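Local coordinates for galectin (Xenopus laevis, PDB 3WUC), which is a skin galectin of the proto-type, close to but distinct from galectin-1, that probably binds lactose and related beta-galactosides, at residues H17-G31 / F84-D98. Numbering follows the deposited sequence.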
loop_
_atom_site.group_PDB
_atom_site.type_symbol
_atom_site.label_atom_id
_atom_site.label_comp_id
_atom_site.label_asym_id
_atom_site.label_seq_id
_atom_site.Cartn_x
_atom_site.Cartn_y
_atom_site.Cartn_z
ATOM N N HIS B 17 2.400 -1.214 -19.828
ATOM C CA HIS B 17 2.850 -2.104 -20.873
ATOM C C HIS B 17 2.586 -3.560 -20.561
ATOM O O HIS B 17 2.410 -3.931 -19.416
ATOM C CB HIS B 17 4.342 -1.912 -21.057
ATOM C CG HIS B 17 4.686 -0.559 -21.609
ATOM N ND1 HIS B 17 5.080 -0.391 -22.934
ATOM C CD2 HIS B 17 4.638 0.670 -21.065
ATOM C CE1 HIS B 17 5.295 0.896 -23.155
ATOM N NE2 HIS B 17 4.997 1.565 -22.053
ATOM N N LYS B 18 2.607 -4.434 -21.572
ATOM C CA LYS B 18 2.473 -5.873 -21.285
ATOM C C LYS B 18 3.586 -6.356 -20.315
ATOM O O LYS B 18 4.714 -5.860 -20.346
ATOM C CB LYS B 18 2.375 -6.679 -22.611
ATOM C CG LYS B 18 1.066 -6.457 -23.321
ATOM C CD LYS B 18 0.960 -7.302 -24.565
ATOM C CE LYS B 18 -0.377 -7.029 -25.221
ATOM N NZ LYS B 18 -0.362 -7.459 -26.652
ATOM N N GLY B 19 3.268 -7.341 -19.493
ATOM C CA GLY B 19 4.198 -7.877 -18.512
ATOM C C GLY B 19 4.075 -7.144 -17.169
ATOM O O GLY B 19 4.834 -7.406 -16.191
ATOM N N HIS B 20 3.159 -6.171 -17.115
ATOM C CA HIS B 20 2.875 -5.413 -15.930
ATOM C C HIS B 20 1.413 -5.485 -15.549
ATOM O O HIS B 20 0.583 -5.988 -16.346
ATOM C CB HIS B 20 3.292 -3.951 -16.186
ATOM C CG HIS B 20 4.748 -3.850 -16.457
ATOM N ND1 HIS B 20 5.697 -3.746 -15.456
ATOM C CD2 HIS B 20 5.443 -4.009 -17.611
ATOM C CE1 HIS B 20 6.907 -3.735 -15.994
ATOM N NE2 HIS B 20 6.779 -3.877 -17.299
ATOM N N ARG B 21 1.096 -5.063 -14.335
ATOM C CA ARG B 21 -0.265 -5.222 -13.756
ATOM C C ARG B 21 -0.659 -3.905 -13.082
ATOM O O ARG B 21 0.219 -3.135 -12.579
ATOM C CB ARG B 21 -0.429 -6.392 -12.819
ATOM C CG ARG B 21 0.466 -6.400 -11.619
ATOM C CD ARG B 21 0.188 -7.584 -10.683
ATOM N NE ARG B 21 0.967 -7.436 -9.451
ATOM C CZ ARG B 21 2.268 -7.762 -9.322
ATOM N NH1 ARG B 21 2.958 -8.278 -10.340
ATOM N NH2 ARG B 21 2.889 -7.569 -8.163
ATOM N N VAL B 22 -1.942 -3.713 -12.988
ATOM C CA VAL B 22 -2.554 -2.606 -12.292
ATOM C C VAL B 22 -3.499 -3.137 -11.287
ATOM O O VAL B 22 -4.380 -3.957 -11.574
ATOM C CB VAL B 22 -3.124 -1.495 -13.210
ATOM C CG1 VAL B 22 -4.185 -2.025 -14.170
ATOM C CG2 VAL B 22 -3.618 -0.325 -12.422
ATOM N N GLU B 23 -3.388 -2.582 -10.054
ATOM C CA GLU B 23 -4.227 -2.913 -8.931
ATOM C C GLU B 23 -5.129 -1.705 -8.587
ATOM O O GLU B 23 -4.619 -0.611 -8.459
ATOM C CB GLU B 23 -3.356 -3.212 -7.703
ATOM C CG GLU B 23 -4.165 -3.425 -6.430
ATOM C CD GLU B 23 -3.280 -3.598 -5.181
ATOM O OE1 GLU B 23 -2.332 -4.471 -5.271
ATOM O OE2 GLU B 23 -3.486 -2.741 -4.217
ATOM N N VAL B 24 -6.434 -1.901 -8.521
ATOM C CA VAL B 24 -7.462 -0.891 -8.242
ATOM C C VAL B 24 -8.229 -1.322 -7.011
ATOM O O VAL B 24 -8.840 -2.399 -6.989
ATOM C CB VAL B 24 -8.448 -0.755 -9.458
ATOM C CG1 VAL B 24 -9.525 0.266 -9.190
ATOM C CG2 VAL B 24 -7.692 -0.484 -10.734
ATOM N N ARG B 25 -8.150 -0.501 -5.989
ATOM C CA ARG B 25 -8.972 -0.550 -4.801
ATOM C C ARG B 25 -9.924 0.612 -4.728
ATOM O O ARG B 25 -9.528 1.746 -4.995
ATOM C CB ARG B 25 -8.053 -0.532 -3.570
ATOM C CG ARG B 25 -7.262 -1.773 -3.462
ATOM C CD ARG B 25 -6.347 -1.769 -2.203
ATOM N NE ARG B 25 -7.136 -1.886 -0.983
ATOM C CZ ARG B 25 -6.629 -2.057 0.245
ATOM N NH1 ARG B 25 -5.326 -2.169 0.400
ATOM N NH2 ARG B 25 -7.444 -2.150 1.278
ATOM N N GLY B 26 -11.143 0.308 -4.380
ATOM C CA GLY B 26 -12.147 1.339 -4.240
ATOM C C GLY B 26 -13.350 0.890 -3.505
ATOM O O GLY B 26 -13.483 -0.284 -3.220
ATOM N N ARG B 27 -14.268 1.821 -3.222
ATOM C CA ARG B 27 -15.470 1.516 -2.464
ATOM C C ARG B 27 -16.679 1.554 -3.446
ATOM O O ARG B 27 -16.949 2.594 -4.058
ATOM C CB ARG B 27 -15.721 2.472 -1.294
ATOM C CG ARG B 27 -16.975 2.124 -0.528
ATOM C CD ARG B 27 -17.157 2.957 0.767
ATOM N NE ARG B 27 -16.064 2.687 1.728
ATOM C CZ ARG B 27 -15.999 1.694 2.632
ATOM N NH1 ARG B 27 -16.998 0.813 2.841
ATOM N NH2 ARG B 27 -14.903 1.591 3.380
ATOM N N ILE B 28 -17.381 0.448 -3.550
ATOM C CA ILE B 28 -18.486 0.323 -4.484
ATOM C C ILE B 28 -19.608 1.207 -3.977
ATOM O O ILE B 28 -19.888 1.199 -2.752
ATOM C CB ILE B 28 -18.969 -1.106 -4.617
ATOM C CG1 ILE B 28 -17.863 -1.999 -5.127
ATOM C CG2 ILE B 28 -20.189 -1.141 -5.579
ATOM C CD1 ILE B 28 -18.110 -3.444 -4.835
ATOM N N ALA B 29 -20.193 2.038 -4.874
ATOM C CA ALA B 29 -21.345 2.825 -4.450
ATOM C C ALA B 29 -22.467 2.005 -3.745
ATOM O O ALA B 29 -22.922 0.964 -4.230
ATOM C CB ALA B 29 -21.879 3.516 -5.667
ATOM N N LYS B 30 -22.931 2.550 -2.619
ATOM C CA LYS B 30 -23.967 1.877 -1.816
ATOM C C LYS B 30 -25.263 1.802 -2.619
ATOM O O LYS B 30 -25.671 2.771 -3.259
ATOM C CB LYS B 30 -24.237 2.586 -0.467
ATOM C CG LYS B 30 -25.385 1.954 0.375
ATOM C CD LYS B 30 -25.047 0.569 0.971
ATOM C CE LYS B 30 -25.245 -0.641 0.023
ATOM N NZ LYS B 30 -26.562 -1.381 -0.022
ATOM N N GLY B 31 -25.813 0.611 -2.659
ATOM C CA GLY B 31 -27.153 0.370 -3.207
ATOM C C GLY B 31 -27.133 0.337 -4.727
ATOM O O GLY B 31 -28.167 0.232 -5.383
ATOM N N PHE B 84 -18.594 -9.552 -4.458
ATOM C CA PHE B 84 -18.767 -8.137 -4.251
ATOM C C PHE B 84 -20.020 -7.819 -3.460
ATOM O O PHE B 84 -20.980 -8.563 -3.508
ATOM C CB PHE B 84 -18.966 -7.348 -5.635
ATOM C CG PHE B 84 -17.934 -7.650 -6.643
ATOM C CD1 PHE B 84 -16.651 -7.081 -6.534
ATOM C CD2 PHE B 84 -18.132 -8.598 -7.649
ATOM C CE1 PHE B 84 -15.713 -7.411 -7.446
ATOM C CE2 PHE B 84 -17.166 -8.957 -8.571
ATOM C CZ PHE B 84 -15.923 -8.357 -8.442
ATOM N N LYS B 85 -19.961 -6.739 -2.735
ATOM C CA LYS B 85 -21.090 -6.198 -1.971
ATOM C C LYS B 85 -21.138 -4.698 -2.152
ATOM O O LYS B 85 -20.132 -3.960 -1.898
ATOM C CB LYS B 85 -20.961 -6.573 -0.508
ATOM C CG LYS B 85 -22.217 -6.251 0.290
ATOM C CD LYS B 85 -21.968 -6.441 1.810
ATOM C CE LYS B 85 -23.119 -5.872 2.649
ATOM N NZ LYS B 85 -24.235 -6.834 2.466
ATOM N N SER B 86 -22.318 -4.182 -2.558
ATOM C CA SER B 86 -22.388 -2.773 -2.749
ATOM C C SER B 86 -22.183 -2.018 -1.417
ATOM O O SER B 86 -22.575 -2.510 -0.318
ATOM C CB SER B 86 -23.721 -2.373 -3.448
ATOM O OG SER B 86 -24.780 -2.619 -2.558
ATOM N N GLY B 87 -21.512 -0.879 -1.469
ATOM C CA GLY B 87 -21.136 -0.113 -0.314
ATOM C C GLY B 87 -19.855 -0.546 0.375
ATOM O O GLY B 87 -19.321 0.238 1.189
ATOM N N SER B 88 -19.304 -1.691 -0.057
ATOM C CA SER B 88 -18.057 -2.180 0.501
ATOM C C SER B 88 -16.828 -1.892 -0.381
ATOM O O SER B 88 -16.920 -1.595 -1.597
ATOM C CB SER B 88 -18.075 -3.671 0.722
ATOM O OG SER B 88 -19.059 -4.027 1.702
ATOM N N GLU B 89 -15.677 -1.986 0.232
ATOM C CA GLU B 89 -14.431 -1.975 -0.508
ATOM C C GLU B 89 -14.254 -3.231 -1.338
ATOM O O GLU B 89 -14.802 -4.318 -1.069
ATOM C CB GLU B 89 -13.213 -1.749 0.384
ATOM C CG GLU B 89 -13.286 -0.632 1.410
ATOM C CD GLU B 89 -11.933 -0.363 2.069
ATOM O OE1 GLU B 89 -10.876 -1.018 1.723
ATOM O OE2 GLU B 89 -11.935 0.612 2.853
ATOM N N THR B 90 -13.507 -3.098 -2.452
ATOM C CA THR B 90 -13.181 -4.179 -3.282
ATOM C C THR B 90 -11.824 -3.922 -3.921
ATOM O O THR B 90 -11.290 -2.817 -3.826
ATOM C CB THR B 90 -14.235 -4.508 -4.338
ATOM O OG1 THR B 90 -13.954 -5.745 -4.951
ATOM C CG2 THR B 90 -14.201 -3.457 -5.473
ATOM N N MET B 91 -11.233 -4.923 -4.458
ATOM C CA MET B 91 -9.925 -4.842 -5.147
ATOM C C MET B 91 -9.972 -5.711 -6.395
ATOM O O MET B 91 -10.372 -6.864 -6.343
ATOM C CB MET B 91 -8.763 -5.293 -4.257
ATOM C CG MET B 91 -7.456 -5.189 -4.934
ATOM S SD MET B 91 -6.097 -5.464 -3.771
ATOM C CE MET B 91 -6.364 -7.143 -3.360
ATOM N N LEU B 92 -9.567 -5.144 -7.555
ATOM C CA LEU B 92 -9.420 -5.871 -8.791
ATOM C C LEU B 92 -8.018 -5.667 -9.321
ATOM O O LEU B 92 -7.522 -4.527 -9.276
ATOM C CB LEU B 92 -10.478 -5.378 -9.838
ATOM C CG LEU B 92 -11.965 -5.690 -9.506
ATOM C CD1 LEU B 92 -12.898 -4.896 -10.437
ATOM C CD2 LEU B 92 -12.182 -7.154 -9.773
ATOM N N ILE B 93 -7.371 -6.710 -9.771
ATOM C CA ILE B 93 -6.005 -6.620 -10.298
ATOM C C ILE B 93 -6.067 -7.105 -11.753
ATOM O O ILE B 93 -6.663 -8.120 -12.064
ATOM C CB ILE B 93 -5.005 -7.432 -9.465
ATOM C CG1 ILE B 93 -5.012 -6.868 -8.074
ATOM C CG2 ILE B 93 -3.669 -7.338 -10.096
ATOM C CD1 ILE B 93 -4.185 -7.739 -7.150
ATOM N N PHE B 94 -5.448 -6.368 -12.666
ATOM C CA PHE B 94 -5.445 -6.715 -14.101
ATOM C C PHE B 94 -4.034 -6.938 -14.558
ATOM O O PHE B 94 -3.229 -6.010 -14.496
ATOM C CB PHE B 94 -6.095 -5.581 -14.909
ATOM C CG PHE B 94 -7.500 -5.230 -14.491
ATOM C CD1 PHE B 94 -7.799 -4.428 -13.453
ATOM C CD2 PHE B 94 -8.557 -5.808 -15.206
ATOM C CE1 PHE B 94 -9.091 -4.135 -13.038
ATOM C CE2 PHE B 94 -9.891 -5.483 -14.824
ATOM C CZ PHE B 94 -10.124 -4.693 -13.801
ATOM N N ASP B 95 -3.714 -8.121 -15.022
ATOM C CA ASP B 95 -2.402 -8.465 -15.568
ATOM C C ASP B 95 -2.472 -8.241 -17.076
ATOM O O ASP B 95 -3.279 -8.865 -17.730
ATOM C CB ASP B 95 -2.073 -9.958 -15.382
ATOM C CG ASP B 95 -1.899 -10.375 -14.012
ATOM O OD1 ASP B 95 -1.752 -9.469 -13.157
ATOM O OD2 ASP B 95 -1.941 -11.656 -13.793
ATOM N N PHE B 96 -1.728 -7.304 -17.616
ATOM C CA PHE B 96 -1.763 -7.031 -19.028
ATOM C C PHE B 96 -0.771 -7.896 -19.799
ATOM O O PHE B 96 0.453 -7.790 -19.599
ATOM C CB PHE B 96 -1.458 -5.583 -19.195
ATOM C CG PHE B 96 -1.515 -5.064 -20.610
ATOM C CD1 PHE B 96 -2.339 -5.606 -21.543
ATOM C CD2 PHE B 96 -0.761 -3.961 -20.929
ATOM C CE1 PHE B 96 -2.381 -5.085 -22.878
ATOM C CE2 PHE B 96 -0.790 -3.375 -22.205
ATOM C CZ PHE B 96 -1.620 -3.944 -23.204
ATOM N N GLU B 97 -1.324 -8.795 -20.659
ATOM C CA GLU B 97 -0.562 -9.664 -21.541
ATOM C C GLU B 97 -1.441 -9.779 -22.777
ATOM O O GLU B 97 -2.584 -9.238 -22.816
ATOM C CB GLU B 97 -0.291 -11.037 -20.886
ATOM C CG GLU B 97 0.447 -10.953 -19.564
ATOM C CD GLU B 97 1.916 -10.634 -19.663
ATOM O OE1 GLU B 97 2.409 -10.460 -20.783
ATOM O OE2 GLU B 97 2.595 -10.522 -18.603
ATOM N N ASP B 98 -0.976 -10.553 -23.785
ATOM C CA ASP B 98 -1.828 -10.873 -24.898
ATOM C C ASP B 98 -3.162 -11.383 -24.494
ATOM O O ASP B 98 -4.198 -11.126 -25.151
ATOM C CB ASP B 98 -1.125 -11.948 -25.813
ATOM C CG ASP B 98 0.133 -11.364 -26.532
ATOM O OD1 ASP B 98 0.313 -10.127 -26.610
ATOM O OD2 ASP B 98 0.924 -12.151 -27.087
HETATM O O HOH W 1 1.195 -8.993 -16.475
HETATM O O HOH W 2 -10.004 -2.523 -1.270
#
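Phe-84 CB, in the loop before strand 89-96, meets the CD1 methyl of Ile-28 at the end of strand 20-28; the two strands are antiparallel neighbours in the galectin beta-sandwich, within the sheet that does not carry the sugar. In the type II turn 85-88, Gly-87 O lies at the edge of the Arg-27 guanidinium, near its plane, and accepts a hydrogen bond from NH1 (2.9 Å); Ser-88 O accepts one from Ile-28 N. Glu-89 reaches both arginines: its CG lies over one face of the Arg-27 guanidinium, OE2 pairs with Arg-27 NH2 (3.2 Å), and OE1 makes a long salt bridge to Arg-25 NH2. Thr-90 sets CG2 against Ile-28 CG1. Met-91 packs on Arg-25 CG, on the face where Glu-23 of the second subunit also binds Arg-25. Leu-92 and Val-24 form an antiparallel hydrogen-bonded pair; with Phe-94 and Val-22 they point into the sandwich core. Phe-96 O accepts Gly-19 N-H, and Lys-18 CG makes a CH-pi contact, 3.6 Å from the centroid of the Phe-96 ring and 7° off the ring normal. Extended beyond CG (chi2 -177°), Lys-18 also reaches Glu-119; its NZ salt-bridges Asp-98 OD1 at 2.8 Å, nearly along the C-O axis.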